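Local coordinates for protein glucosamine--fructose-6-phosphate aminotransferase [isomerizing] (PDB 3TBF) that probably makes glucosamine 6-phosphate from fructose 6-phosphate with ammonia drawn from glutamine, the C-terminal domain here being its probable sugar-isomerising part, at residues A[104-109]-A[133-138]; A[115-120]-A[141-146]; A[227-232]-A[275-280]; A[303-308]-A[320-325]. All coordinates share one frame; numbering follows the deposited sequence.

Interaction 1 of 4, residues A[104-109]-A[133-138]; sequences LFVSIS and MCICNV
Val-106 and Met-133, a selenomethionine, lie side by side and point the same way from two parallel strands, the first and last members of a beta-alpha-beta unit in the first of the two SIS domains, whose central sheet is wholly parallel. The Met-133 chain runs straight from the backbone and then bends at its last torsion (chi3 82°), which brings CE to 4.0 Å from both CG1 and CG2 of Val-106. Ile-108 and Ile-135 continue this apolar face: CG2 of Ile-108 reaches CB of Ile-135 at 4.3 Å, and helix 165-184 packs over them through Leu-174 and over Met-133 through Phe-177. The other face carries small side chains, Ser-107 beside Cys-134, with Ser-109 and Cys-136 pointing to the same face; Leu-143 of helix 142-146 packs on Ser-107, Ser-109 and Cys-134, and Val-144 on Cys-136. Four backbone bonds join the strands in the alternating pattern of parallel pairing, the straightest from Ile-135 N to Ser-107 O at 2.8 Å (N-H...O 179°). On the small-residue face Ser-107 OG stands between its own N and carbonyl carbon (chi1 61°) and hydrogen-bonds at 2.8 Å to a water at the edge of the Phe-105 ring, in its plane.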
loop_
_atom_site.group_PDB
_atom_site.type_symbol
_atom_site.label_atom_id
_atom_site.label_comp_id
_atom_site.label_asym_id
_atom_site.label_seq_id
_atom_site.Cartn_x
_atom_site.Cartn_y
_atom_site.Cartn_z
ATOM N N LEU A 104 4.290 20.424 3.928
ATOM C CA LEU A 104 2.951 20.930 3.663
ATOM C C LEU A 104 1.994 19.782 3.837
ATOM O O LEU A 104 2.222 18.706 3.299
ATOM C CB LEU A 104 2.865 21.459 2.227
ATOM C CG LEU A 104 1.532 22.010 1.765
ATOM C CD1 LEU A 104 1.249 23.306 2.541
ATOM C CD2 LEU A 104 1.511 22.185 0.251
ATOM N N PHE A 105 0.971 19.991 4.640
ATOM C CA PHE A 105 -0.070 19.014 4.873
ATOM C C PHE A 105 -1.166 19.212 3.813
ATOM O O PHE A 105 -1.784 20.253 3.720
ATOM C CB PHE A 105 -0.637 19.177 6.296
ATOM C CG PHE A 105 -1.662 18.151 6.657
ATOM C CD1 PHE A 105 -2.989 18.296 6.258
ATOM C CD2 PHE A 105 -1.316 17.022 7.351
ATOM C CE1 PHE A 105 -3.948 17.321 6.576
ATOM C CE2 PHE A 105 -2.281 16.065 7.698
ATOM C CZ PHE A 105 -3.588 16.212 7.278
ATOM N N VAL A 106 -1.346 18.223 2.953
ATOM C CA VAL A 106 -2.329 18.270 1.894
ATOM C C VAL A 106 -3.348 17.189 2.183
ATOM O O VAL A 106 -2.989 16.012 2.321
ATOM C CB VAL A 106 -1.710 17.974 0.568
ATOM C CG1 VAL A 106 -2.809 17.858 -0.549
ATOM C CG2 VAL A 106 -0.699 19.022 0.235
ATOM N N SER A 107 -4.612 17.582 2.337
ATOM C CA SER A 107 -5.680 16.615 2.435
ATOM C C SER A 107 -6.542 16.595 1.152
ATOM O O SER A 107 -6.600 17.549 0.374
ATOM C CB SER A 107 -6.527 16.905 3.650
ATOM O OG SER A 107 -7.113 18.163 3.578
ATOM N N ILE A 108 -7.101 15.441 0.855
ATOM C CA ILE A 108 -7.939 15.327 -0.306
ATOM C C ILE A 108 -9.266 14.770 0.151
ATOM O O ILE A 108 -9.294 13.753 0.812
ATOM C CB ILE A 108 -7.335 14.371 -1.325
ATOM C CG1 ILE A 108 -5.883 14.775 -1.677
ATOM C CG2 ILE A 108 -8.193 14.372 -2.593
ATOM C CD1 ILE A 108 -5.157 13.778 -2.553
ATOM N N SER A 109 -10.355 15.447 -0.193
ATOM C CA SER A 109 -11.673 14.989 0.200
ATOM C C SER A 109 -12.772 15.554 -0.671
ATOM O O SER A 109 -12.827 16.756 -0.909
ATOM C CB SER A 109 -11.964 15.417 1.598
ATOM O OG SER A 109 -13.191 14.881 2.009
HETATM N N MSE A 133 -3.309 22.522 2.979
HETATM C CA MSE A 133 -4.065 22.771 1.772
HETATM C C MSE A 133 -5.060 21.665 1.617
HETATM O O MSE A 133 -4.728 20.530 1.788
HETATM C CB MSE A 133 -3.165 22.798 0.548
HETATM C CG MSE A 133 -3.964 22.928 -0.760
HETATM SE SE MSE A 133 -2.826 23.123 -2.313
HETATM C CE MSE A 133 -2.380 21.195 -2.641
ATOM N N CYS A 134 -6.276 22.001 1.259
ATOM C CA CYS A 134 -7.286 21.018 0.990
ATOM C C CYS A 134 -7.601 20.949 -0.477
ATOM O O CYS A 134 -7.831 21.969 -1.106
ATOM C CB CYS A 134 -8.593 21.381 1.694
ATOM S SG CYS A 134 -9.771 20.016 1.390
ATOM N N ILE A 135 -7.642 19.749 -1.028
ATOM C CA ILE A 135 -8.239 19.550 -2.354
ATOM C C ILE A 135 -9.651 19.037 -2.138
ATOM O O ILE A 135 -9.842 17.865 -1.815
ATOM C CB ILE A 135 -7.484 18.539 -3.169
ATOM C CG1 ILE A 135 -6.033 18.955 -3.231
ATOM C CG2 ILE A 135 -8.109 18.318 -4.552
ATOM C CD1 ILE A 135 -5.544 19.016 -4.488
ATOM N N CYS A 136 -10.644 19.922 -2.277
ATOM C CA CYS A 136 -12.016 19.557 -1.833
ATOM C C CYS A 136 -13.027 19.967 -2.868
ATOM O O CYS A 136 -12.733 20.792 -3.698
ATOM C CB CYS A 136 -12.340 20.132 -0.429
ATOM S SG CYS A 136 -14.118 19.851 0.233
ATOM N N ASN A 137 -14.204 19.354 -2.811
ATOM C CA ASN A 137 -15.302 19.627 -3.741
ATOM C C ASN A 137 -16.458 20.491 -3.176
ATOM O O ASN A 137 -17.235 21.064 -3.936
ATOM C CB ASN A 137 -15.902 18.336 -4.279
ATOM C CG ASN A 137 -16.694 18.572 -5.564
ATOM O OD1 ASN A 137 -16.180 19.173 -6.494
ATOM N ND2 ASN A 137 -17.924 18.096 -5.612
ATOM N N VAL A 138 -16.560 20.569 -1.861
ATOM C CA VAL A 138 -17.648 21.284 -1.188
ATOM C C VAL A 138 -17.068 22.487 -0.479
ATOM O O VAL A 138 -16.434 22.339 0.564
ATOM C CB VAL A 138 -18.342 20.395 -0.157
ATOM C CG1 VAL A 138 -19.380 21.243 0.706
ATOM C CG2 VAL A 138 -18.969 19.189 -0.856
HETATM O O HOH W 1 -5.584 20.300 4.585
#

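Interaction 2 of 4, residues A[115-120]-A[141-146]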
loop_
_atom_site.group_PDB
_atom_site.type_symbol
_atom_site.label_atom_id
_atom_site.label_comp_id
_atom_site.label_asym_id
_atom_site.label_seq_id
_atom_site.Cartn_x
_atom_site.Cartn_y
_atom_site.Cartn_z
ATOM N N ALA A 115 -14.070 12.023 8.458
ATOM C CA ALA A 115 -13.633 12.094 9.856
ATOM C C ALA A 115 -12.115 11.997 10.037
ATOM O O ALA A 115 -11.474 12.903 10.560
ATOM C CB ALA A 115 -14.303 11.010 10.655
ATOM N N ASP A 116 -11.542 10.901 9.601
ATOM C CA ASP A 116 -10.122 10.664 9.817
ATOM C C ASP A 116 -9.203 11.701 9.138
ATOM O O ASP A 116 -8.215 12.161 9.724
ATOM C CB ASP A 116 -9.770 9.257 9.343
ATOM C CG ASP A 116 -10.326 8.148 10.280
ATOM O OD1 ASP A 116 -10.429 8.359 11.519
ATOM O OD2 ASP A 116 -10.630 7.046 9.758
ATOM N N THR A 117 -9.512 12.037 7.911
ATOM C CA THR A 117 -8.832 13.118 7.234
ATOM C C THR A 117 -8.935 14.441 7.994
ATOM O O THR A 117 -7.923 15.121 8.242
ATOM C CB THR A 117 -9.401 13.314 5.834
ATOM O OG1 THR A 117 -9.395 12.044 5.183
ATOM C CG2 THR A 117 -8.549 14.260 5.047
ATOM N N LEU A 118 -10.158 14.809 8.358
ATOM C CA LEU A 118 -10.373 16.028 9.129
ATOM C C LEU A 118 -9.634 15.985 10.447
ATOM O O LEU A 118 -9.018 16.965 10.839
ATOM C CB LEU A 118 -11.858 16.215 9.400
ATOM C CG LEU A 118 -12.235 17.422 10.218
ATOM C CD1 LEU A 118 -11.818 18.698 9.546
ATOM C CD2 LEU A 118 -13.742 17.396 10.443
ATOM N N GLU A 119 -9.672 14.864 11.150
ATOM C CA GLU A 119 -8.941 14.817 12.405
ATOM C C GLU A 119 -7.406 14.776 12.215
ATOM O O GLU A 119 -6.680 15.203 13.093
ATOM C CB GLU A 119 -9.415 13.638 13.229
ATOM C CG GLU A 119 -10.874 13.757 13.661
ATOM C CD GLU A 119 -11.081 14.879 14.672
ATOM O OE1 GLU A 119 -10.082 15.285 15.339
ATOM O OE2 GLU A 119 -12.253 15.348 14.768
ATOM N N SER A 120 -6.909 14.257 11.084
ATOM C CA SER A 120 -5.485 14.373 10.754
ATOM C C SER A 120 -5.132 15.825 10.523
ATOM O O SER A 120 -4.068 16.279 10.934
ATOM C CB SER A 120 -5.111 13.555 9.518
ATOM O OG SER A 120 -5.249 12.183 9.788
ATOM N N SER A 141 -16.794 23.602 3.956
ATOM C CA SER A 141 -16.782 22.318 4.619
ATOM C C SER A 141 -15.713 22.478 5.679
ATOM O O SER A 141 -14.953 23.400 5.619
ATOM C CB SER A 141 -16.451 21.209 3.625
ATOM O OG SER A 141 -15.238 21.490 2.957
ATOM N N SER A 142 -15.698 21.614 6.668
ATOM C CA SER A 142 -14.746 21.727 7.756
ATOM C C SER A 142 -13.323 21.734 7.218
ATOM O O SER A 142 -12.515 22.552 7.633
ATOM C CB SER A 142 -14.910 20.562 8.713
ATOM O OG SER A 142 -16.240 20.453 9.155
ATOM N N LEU A 143 -13.029 20.837 6.280
ATOM C CA LEU A 143 -11.705 20.777 5.691
ATOM C C LEU A 143 -11.276 22.069 4.989
ATOM O O LEU A 143 -10.129 22.493 5.129
ATOM C CB LEU A 143 -11.601 19.615 4.719
ATOM C CG LEU A 143 -11.262 18.252 5.320
ATOM C CD1 LEU A 143 -11.269 17.239 4.173
ATOM C CD2 LEU A 143 -9.940 18.208 6.084
ATOM N N VAL A 144 -12.176 22.667 4.217
ATOM C CA VAL A 144 -11.901 23.956 3.598
ATOM C C VAL A 144 -11.742 25.068 4.641
ATOM O O VAL A 144 -10.798 25.832 4.594
ATOM C CB VAL A 144 -12.982 24.314 2.595
ATOM C CG1 VAL A 144 -12.800 25.759 2.094
ATOM C CG2 VAL A 144 -13.036 23.268 1.440
ATOM N N ARG A 145 -12.626 25.131 5.612
ATOM C CA ARG A 145 -12.521 26.183 6.629
ATOM C C ARG A 145 -11.247 26.065 7.466
ATOM O O ARG A 145 -10.596 27.034 7.794
ATOM C CB ARG A 145 -13.755 26.205 7.535
ATOM C CG ARG A 145 -15.051 26.523 6.769
ATOM C CD ARG A 145 -16.250 26.702 7.728
ATOM N NE ARG A 145 -16.426 25.538 8.590
ATOM C CZ ARG A 145 -17.297 24.561 8.406
ATOM N NH1 ARG A 145 -18.115 24.561 7.374
ATOM N NH2 ARG A 145 -17.349 23.573 9.287
ATOM N N GLU A 146 -10.869 24.846 7.779
ATOM C CA GLU A 146 -9.785 24.672 8.694
ATOM C C GLU A 146 -8.443 24.604 8.023
ATOM O O GLU A 146 -7.448 24.614 8.730
ATOM C CB GLU A 146 -10.039 23.486 9.552
ATOM C CG GLU A 146 -11.260 23.701 10.409
ATOM C CD GLU A 146 -11.564 22.491 11.266
ATOM O OE1 GLU A 146 -10.607 21.913 11.838
ATOM O OE2 GLU A 146 -12.762 22.116 11.386
#
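Leu-118 and Leu-143 mark the point where helices 115-124 and 142-146 meet, their CA atoms 6.0 Å apart although the two short axes, inclined by only 11°, come no closer than 10.2 Å. The leucine side chains slide past each other in opposite directions, each reaching for the other helix. CD2 of Leu-143 ends 3.8 Å from CA of Leu-118, close against the backbone, while CD1 of Leu-118 lies 4.0 Å from that same methyl. CG of Leu-118 is anti to the backbone N (chi1 179°), and its two methyls lie against CB of Ser-142, CD1 at 3.7 Å and CD2 at 3.8 Å. The other branch of Leu-143, CD1, meets CG2 of Thr-117 at 4.1 Å, these two side chains crossing at about a right angle.

The contact is apolar at its middle and polar at its borders. Ser-142 OG is hydrogen-bonded to OE1 of Glu-113, and the carboxylate of Glu-146, whose OE2 approaches CD1 of Leu-118 to 4.0 Å, forms a salt bridge with Arg-122, one turn on from Leu-118 in helix 115-124, a charge pair that links the two helices beside the leucines. Ser-141 holds the N-cap position of its helix.

Both helices lie on one side of the parallel SIS sheet: Thr-117 and Leu-143 rest on Ser-107 of strand 103-109, Leu-143 also reaches Cys-134 of strand 129-136, and helix 89-92 touches Thr-117 through Ala-89.

Interaction 3 of 4, residues A[227-232]-A[275-280]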
loop_
_atom_site.group_PDB
_atom_site.type_symbol
_atom_site.label_atom_id
_atom_site.label_comp_id
_atom_site.label_asym_id
_atom_site.label_seq_id
_atom_site.Cartn_x
_atom_site.Cartn_y
_atom_site.Cartn_z
ATOM N N LYS A 227 -18.197 -14.702 -11.811
ATOM C CA LYS A 227 -16.863 -14.539 -11.266
ATOM C C LYS A 227 -16.903 -13.912 -9.894
ATOM O O LYS A 227 -17.689 -12.973 -9.663
ATOM C CB LYS A 227 -16.013 -13.682 -12.193
ATOM C CG LYS A 227 -15.811 -14.267 -13.573
ATOM C CD LYS A 227 -15.263 -15.721 -13.532
ATOM C CE LYS A 227 -14.897 -16.241 -14.916
ATOM N NZ LYS A 227 -16.082 -16.300 -15.777
ATOM N N GLU A 228 -16.056 -14.430 -8.990
ATOM C CA GLU A 228 -15.975 -13.879 -7.626
ATOM C C GLU A 228 -14.610 -13.248 -7.309
ATOM O O GLU A 228 -14.417 -12.691 -6.237
ATOM C CB GLU A 228 -16.351 -14.932 -6.584
ATOM C CG GLU A 228 -17.723 -15.597 -6.803
ATOM C CD GLU A 228 -18.930 -14.713 -6.434
ATOM O OE1 GLU A 228 -18.782 -13.735 -5.641
ATOM O OE2 GLU A 228 -20.037 -15.011 -6.952
ATOM N N HIS A 229 -13.682 -13.295 -8.256
ATOM C CA HIS A 229 -12.404 -12.648 -8.097
ATOM C C HIS A 229 -12.088 -11.920 -9.370
ATOM O O HIS A 229 -12.581 -12.269 -10.446
ATOM C CB HIS A 229 -11.248 -13.664 -7.859
ATOM C CG HIS A 229 -11.545 -14.745 -6.844
ATOM N ND1 HIS A 229 -11.152 -14.666 -5.525
ATOM C CD2 HIS A 229 -12.143 -15.955 -6.983
ATOM C CE1 HIS A 229 -11.533 -15.759 -4.883
ATOM N NE2 HIS A 229 -12.114 -16.568 -5.753
ATOM N N THR A 230 -11.255 -10.909 -9.226
ATOM C CA THR A 230 -10.575 -10.294 -10.314
ATOM C C THR A 230 -9.268 -9.680 -9.818
ATOM O O THR A 230 -9.182 -9.108 -8.723
ATOM C CB THR A 230 -11.406 -9.141 -10.924
ATOM O OG1 THR A 230 -12.658 -9.648 -11.444
ATOM C CG2 THR A 230 -10.596 -8.435 -12.025
ATOM N N ILE A 231 -8.273 -9.744 -10.683
ATOM C CA ILE A 231 -7.044 -9.061 -10.468
ATOM C C ILE A 231 -6.820 -7.886 -11.415
ATOM O O ILE A 231 -7.007 -8.005 -12.629
ATOM C CB ILE A 231 -5.930 -10.026 -10.662
ATOM C CG1 ILE A 231 -6.129 -11.178 -9.665
ATOM C CG2 ILE A 231 -4.576 -9.304 -10.535
ATOM C CD1 ILE A 231 -4.874 -11.746 -9.170
ATOM N N PHE A 232 -6.421 -6.753 -10.836
ATOM C CA PHE A 232 -6.106 -5.550 -11.578
ATOM C C PHE A 232 -4.589 -5.359 -11.525
ATOM O O PHE A 232 -3.961 -5.614 -10.488
ATOM C CB PHE A 232 -6.793 -4.335 -10.995
ATOM C CG PHE A 232 -8.233 -4.218 -11.358
ATOM C CD1 PHE A 232 -9.171 -5.083 -10.840
ATOM C CD2 PHE A 232 -8.673 -3.207 -12.177
ATOM C CE1 PHE A 232 -10.527 -4.965 -11.154
ATOM C CE2 PHE A 232 -10.035 -3.105 -12.527
ATOM C CZ PHE A 232 -10.953 -3.991 -12.034
ATOM N N LYS A 275 -7.388 -20.506 -14.803
ATOM C CA LYS A 275 -8.190 -20.259 -16.013
ATOM C C LYS A 275 -9.509 -19.551 -15.736
ATOM O O LYS A 275 -10.054 -18.932 -16.638
ATOM C CB LYS A 275 -8.458 -21.554 -16.801
ATOM C CG LYS A 275 -9.256 -22.614 -16.012
ATOM C CD LYS A 275 -9.977 -23.645 -16.919
ATOM C CE LYS A 275 -10.780 -24.670 -16.071
ATOM N NZ LYS A 275 -11.790 -25.441 -16.865
ATOM N N ASN A 276 -10.013 -19.642 -14.505
ATOM C CA ASN A 276 -11.257 -18.918 -14.146
ATOM C C ASN A 276 -11.075 -17.457 -13.654
ATOM O O ASN A 276 -12.051 -16.812 -13.297
ATOM C CB ASN A 276 -12.129 -19.728 -13.163
ATOM C CG ASN A 276 -12.819 -20.949 -13.839
ATOM O OD1 ASN A 276 -12.643 -21.198 -15.050
ATOM N ND2 ASN A 276 -13.587 -21.720 -13.050
HETATM N N MSE A 277 -9.852 -16.935 -13.710
HETATM C CA MSE A 277 -9.524 -15.638 -13.138
HETATM C C MSE A 277 -9.375 -14.535 -14.187
HETATM O O MSE A 277 -8.518 -14.620 -15.058
HETATM C CB MSE A 277 -8.219 -15.767 -12.368
HETATM C CG MSE A 277 -7.609 -14.473 -11.915
HETATM SE SE MSE A 277 -8.650 -13.784 -10.443
HETATM C CE MSE A 277 -8.477 -15.323 -9.194
ATOM N N PRO A 278 -10.210 -13.486 -14.097
ATOM C CA PRO A 278 -10.074 -12.284 -14.905
ATOM C C PRO A 278 -8.934 -11.406 -14.449
ATOM O O PRO A 278 -8.791 -11.166 -13.255
ATOM C CB PRO A 278 -11.379 -11.550 -14.680
ATOM C CG PRO A 278 -12.274 -12.483 -14.072
ATOM C CD PRO A 278 -11.449 -13.466 -13.314
ATOM N N ILE A 279 -8.110 -10.976 -15.394
ATOM C CA ILE A 279 -7.014 -10.072 -15.146
ATOM C C ILE A 279 -7.270 -8.787 -15.949
ATOM O O ILE A 279 -7.307 -8.791 -17.164
ATOM C CB ILE A 279 -5.658 -10.698 -15.532
ATOM C CG1 ILE A 279 -5.230 -11.743 -14.510
ATOM C CG2 ILE A 279 -4.543 -9.668 -15.509
ATOM C CD1 ILE A 279 -6.087 -12.958 -14.472
ATOM N N VAL A 280 -7.497 -7.682 -15.257
ATOM C CA VAL A 280 -7.744 -6.418 -15.941
ATOM C C VAL A 280 -6.489 -5.557 -15.823
ATOM O O VAL A 280 -5.960 -5.341 -14.721
ATOM C CB VAL A 280 -8.916 -5.681 -15.354
ATOM C CG1 VAL A 280 -9.096 -4.421 -16.105
ATOM C CG2 VAL A 280 -10.197 -6.524 -15.412
#
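Lys-227 leans over the start of the neighbouring strand, its CG 4.0 Å from CG of Pro-278 and its CE 3.3 Å from the carbonyl O of Asn-276; its ammonium goes to Tyr-223, hydrogen-bonding the carbonyl and forming a cation-pi contact with the ring. His-229 crosses the selenomethionine Met-277 at about a right angle, CB 3.5 Å from CE, and its ND1 is hydrogen-bonded to ND1 of His-256 in the second subunit, so this end of the sheet lies at the dimer interface. Thr-230 sets its CG2 against the Pro-278 carbonyl and 3.9 Å from CG2 of Val-280. By now the chain is in the parallel sheet of the second SIS domain, where strands 229-234 and 278-283 are adjacent. Ile-231 bonds through both its N-H and its C=O, its N 3.0 Å from Pro-278 O and its O 2.7 Å from Val-280 N, while its CG1 touches SE of Met-277, which bends at chi2 (73°) and chi3. Phe-232 lies side by side with Val-280 on the face packed by helices 238-253 and 335-355. CB of Val-280 stands over the phenyl face, 4.1 Å from its centroid and 14° off the normal.

Interaction 4 of 4, residues A[303-308]-A[320-325]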
loop_
_atom_site.group_PDB
_atom_site.type_symbol
_atom_site.label_atom_id
_atom_site.label_comp_id
_atom_site.label_asym_id
_atom_site.label_seq_id
_atom_site.Cartn_x
_atom_site.Cartn_y
_atom_site.Cartn_z
ATOM N N GLY A 303 -2.910 -19.197 -17.498
ATOM C CA GLY A 303 -4.316 -19.285 -17.921
ATOM C C GLY A 303 -5.229 -18.140 -17.495
ATOM O O GLY A 303 -6.465 -18.240 -17.595
ATOM N N GLY A 304 -4.644 -17.039 -17.035
ATOM C CA GLY A 304 -5.437 -15.846 -16.716
ATOM C C GLY A 304 -6.154 -15.337 -17.939
ATOM O O GLY A 304 -5.619 -15.388 -19.047
ATOM N N LYS A 305 -7.378 -14.864 -17.749
ATOM C CA LYS A 305 -8.119 -14.241 -18.826
ATOM C C LYS A 305 -7.826 -12.715 -18.863
ATOM O O LYS A 305 -8.341 -11.936 -18.050
ATOM C CB LYS A 305 -9.603 -14.553 -18.680
ATOM C CG LYS A 305 -10.489 -13.998 -19.794
ATOM C CD LYS A 305 -9.937 -14.328 -21.183
ATOM C CE LYS A 305 -11.042 -14.736 -22.171
ATOM N NZ LYS A 305 -11.904 -13.585 -22.514
ATOM N N LEU A 306 -6.988 -12.320 -19.822
ATOM C CA LEU A 306 -6.460 -10.978 -19.928
ATOM C C LEU A 306 -7.484 -10.098 -20.630
ATOM O O LEU A 306 -7.947 -10.436 -21.742
ATOM C CB LEU A 306 -5.141 -10.943 -20.737
ATOM C CG LEU A 306 -3.787 -11.188 -20.038
ATOM C CD1 LEU A 306 -3.906 -12.347 -19.048
ATOM C CD2 LEU A 306 -2.622 -11.462 -21.036
ATOM N N ILE A 307 -7.838 -9.002 -19.933
ATOM C CA ILE A 307 -8.717 -7.939 -20.421
ATOM C C ILE A 307 -7.924 -6.664 -20.326
ATOM O O ILE A 307 -7.632 -6.176 -19.208
ATOM C CB ILE A 307 -9.946 -7.836 -19.542
ATOM C CG1 ILE A 307 -10.751 -9.135 -19.645
ATOM C CG2 ILE A 307 -10.765 -6.695 -19.944
ATOM C CD1 ILE A 307 -11.772 -9.268 -18.576
ATOM N N LEU A 308 -7.527 -6.146 -21.489
ATOM C CA LEU A 308 -6.516 -5.111 -21.525
ATOM C C LEU A 308 -7.013 -3.846 -22.136
ATOM O O LEU A 308 -7.597 -3.866 -23.194
ATOM C CB LEU A 308 -5.303 -5.578 -22.287
ATOM C CG LEU A 308 -4.698 -6.935 -21.907
ATOM C CD1 LEU A 308 -3.624 -7.232 -22.901
ATOM C CD2 LEU A 308 -4.170 -6.985 -20.470
ATOM N N PHE A 320 -1.698 -11.389 -27.116
ATOM C CA PHE A 320 -1.983 -12.553 -26.262
ATOM C C PHE A 320 -3.150 -13.370 -26.782
ATOM O O PHE A 320 -4.259 -12.853 -26.903
ATOM C CB PHE A 320 -2.247 -12.106 -24.815
ATOM C CG PHE A 320 -1.095 -11.375 -24.213
ATOM C CD1 PHE A 320 -0.082 -12.059 -23.612
ATOM C CD2 PHE A 320 -0.994 -9.994 -24.317
ATOM C CE1 PHE A 320 1.005 -11.394 -23.076
ATOM C CE2 PHE A 320 0.108 -9.318 -23.786
ATOM C CZ PHE A 320 1.108 -10.030 -23.170
ATOM N N ASP A 321 -2.888 -14.640 -27.096
ATOM C CA ASP A 321 -3.917 -15.550 -27.593
ATOM C C ASP A 321 -5.102 -15.461 -26.642
ATOM O O ASP A 321 -4.916 -15.434 -25.415
ATOM C CB ASP A 321 -3.381 -17.005 -27.684
ATOM C CG ASP A 321 -4.327 -17.967 -28.497
ATOM O OD1 ASP A 321 -3.937 -18.396 -29.626
ATOM O OD2 ASP A 321 -5.450 -18.299 -28.004
ATOM N N ASN A 322 -6.305 -15.335 -27.200
ATOM C CA ASN A 322 -7.539 -15.424 -26.409
ATOM C C ASN A 322 -7.780 -14.325 -25.310
ATOM O O ASN A 322 -8.669 -14.474 -24.455
ATOM C CB ASN A 322 -7.631 -16.825 -25.778
ATOM C CG ASN A 322 -9.027 -17.139 -25.223
ATOM O OD1 ASN A 322 -9.222 -17.244 -23.998
ATOM N ND2 ASN A 322 -10.000 -17.293 -26.122
ATOM N N SER A 323 -7.014 -13.229 -25.346
ATOM C CA SER A 323 -7.314 -12.037 -24.546
ATOM C C SER A 323 -8.354 -11.138 -25.217
ATOM O O SER A 323 -8.712 -11.339 -26.362
ATOM C CB SER A 323 -6.040 -11.231 -24.321
ATOM O OG SER A 323 -5.561 -10.686 -25.543
ATOM N N ILE A 324 -8.847 -10.158 -24.469
ATOM C CA ILE A 324 -9.716 -9.090 -24.988
ATOM C C ILE A 324 -8.970 -7.772 -24.916
ATOM O O ILE A 324 -8.460 -7.400 -23.879
ATOM C CB ILE A 324 -11.000 -8.938 -24.166
ATOM C CG1 ILE A 324 -11.753 -10.257 -24.099
ATOM C CG2 ILE A 324 -11.909 -7.905 -24.797
ATOM C CD1 ILE A 324 -13.009 -10.173 -23.236
ATOM N N VAL A 325 -8.910 -7.051 -26.008
ATOM C CA VAL A 325 -8.096 -5.847 -26.054
ATOM C C VAL A 325 -8.867 -4.672 -26.616
ATOM O O VAL A 325 -9.294 -4.718 -27.760
ATOM C CB VAL A 325 -6.845 -6.076 -26.890
ATOM C CG1 VAL A 325 -5.942 -4.873 -26.817
ATOM C CG2 VAL A 325 -6.124 -7.343 -26.402
#
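Leu-306 rests one methyl on the ring of Phe-320: CD2 lies over a face of the phenyl, 3.8 Å from its centroid and 23° off the normal, closest to CG on the rim at 3.5 Å. Leu-308, two residues on along the same side of its strand, brings CD1 to 4.1 Å from CD2 of the ring, its side chain crossing that of Phe-320 at about a right angle. The two leucines thus share one aromatic partner. On the other face of the strand Ile-307 only grazes Ile-324, and Lys-305 folds over the turn instead. Its chain is bent at chi2, chi3 and chi4; CE lies 3.3 Å from the carbonyl O of Asn-322, and NZ 3.7 Å from CD1 of Ile-324; the ammonium also makes a cation-pi contact with Tyr-223.

Two backbone bonds lock the register, from Ile-324 N to Leu-306 O and from Leu-308 N to Ile-324 O, both 2.9 Å and both nearly straight (168°). The type II turn from Phe-320 to Ser-323 leads directly into this pairing. Its Phe-320 carbonyl takes two donors from Ser-323, the backbone N and OG, and this double hold fixes the turn just where the strand begins.

Further out, Leu-293, Leu-296 and Gln-297 of helix 289-301 pack on Phe-320, and Val-299 on Leu-306. Strand 324-328 is the outermost on this side of a parallel sheet within the chain, so the contact is an edge of the alpha/beta SIS fold, where helix 289-301 packs on Leu-306 and on turn residue Phe-320, which precedes the edge strand.

How the interactions relate
From the N terminus, strand 103-109 leads into helix 115-124, and interaction 1 closes the loop when strand 129-136 returns beside it. Interaction 2 opens inside that loop and closes after it, so the two cross; they touch, with Thr-117 CG2 against Ser-107 CB, and bind two helices to the first SIS sheet. Interactions 3 and 4 follow in series within the second SIS domain, on the far side of the chain's centre from interaction 1. Interaction 3 closes the longer loop, around helix 238-253, and interaction 4 a short one at the sheet edge. Strands 278-283 and 305-311 are neighbours, so these contacts join four adjacent strands, while interactions 1 and 3 lie about 34 Å apart between centres.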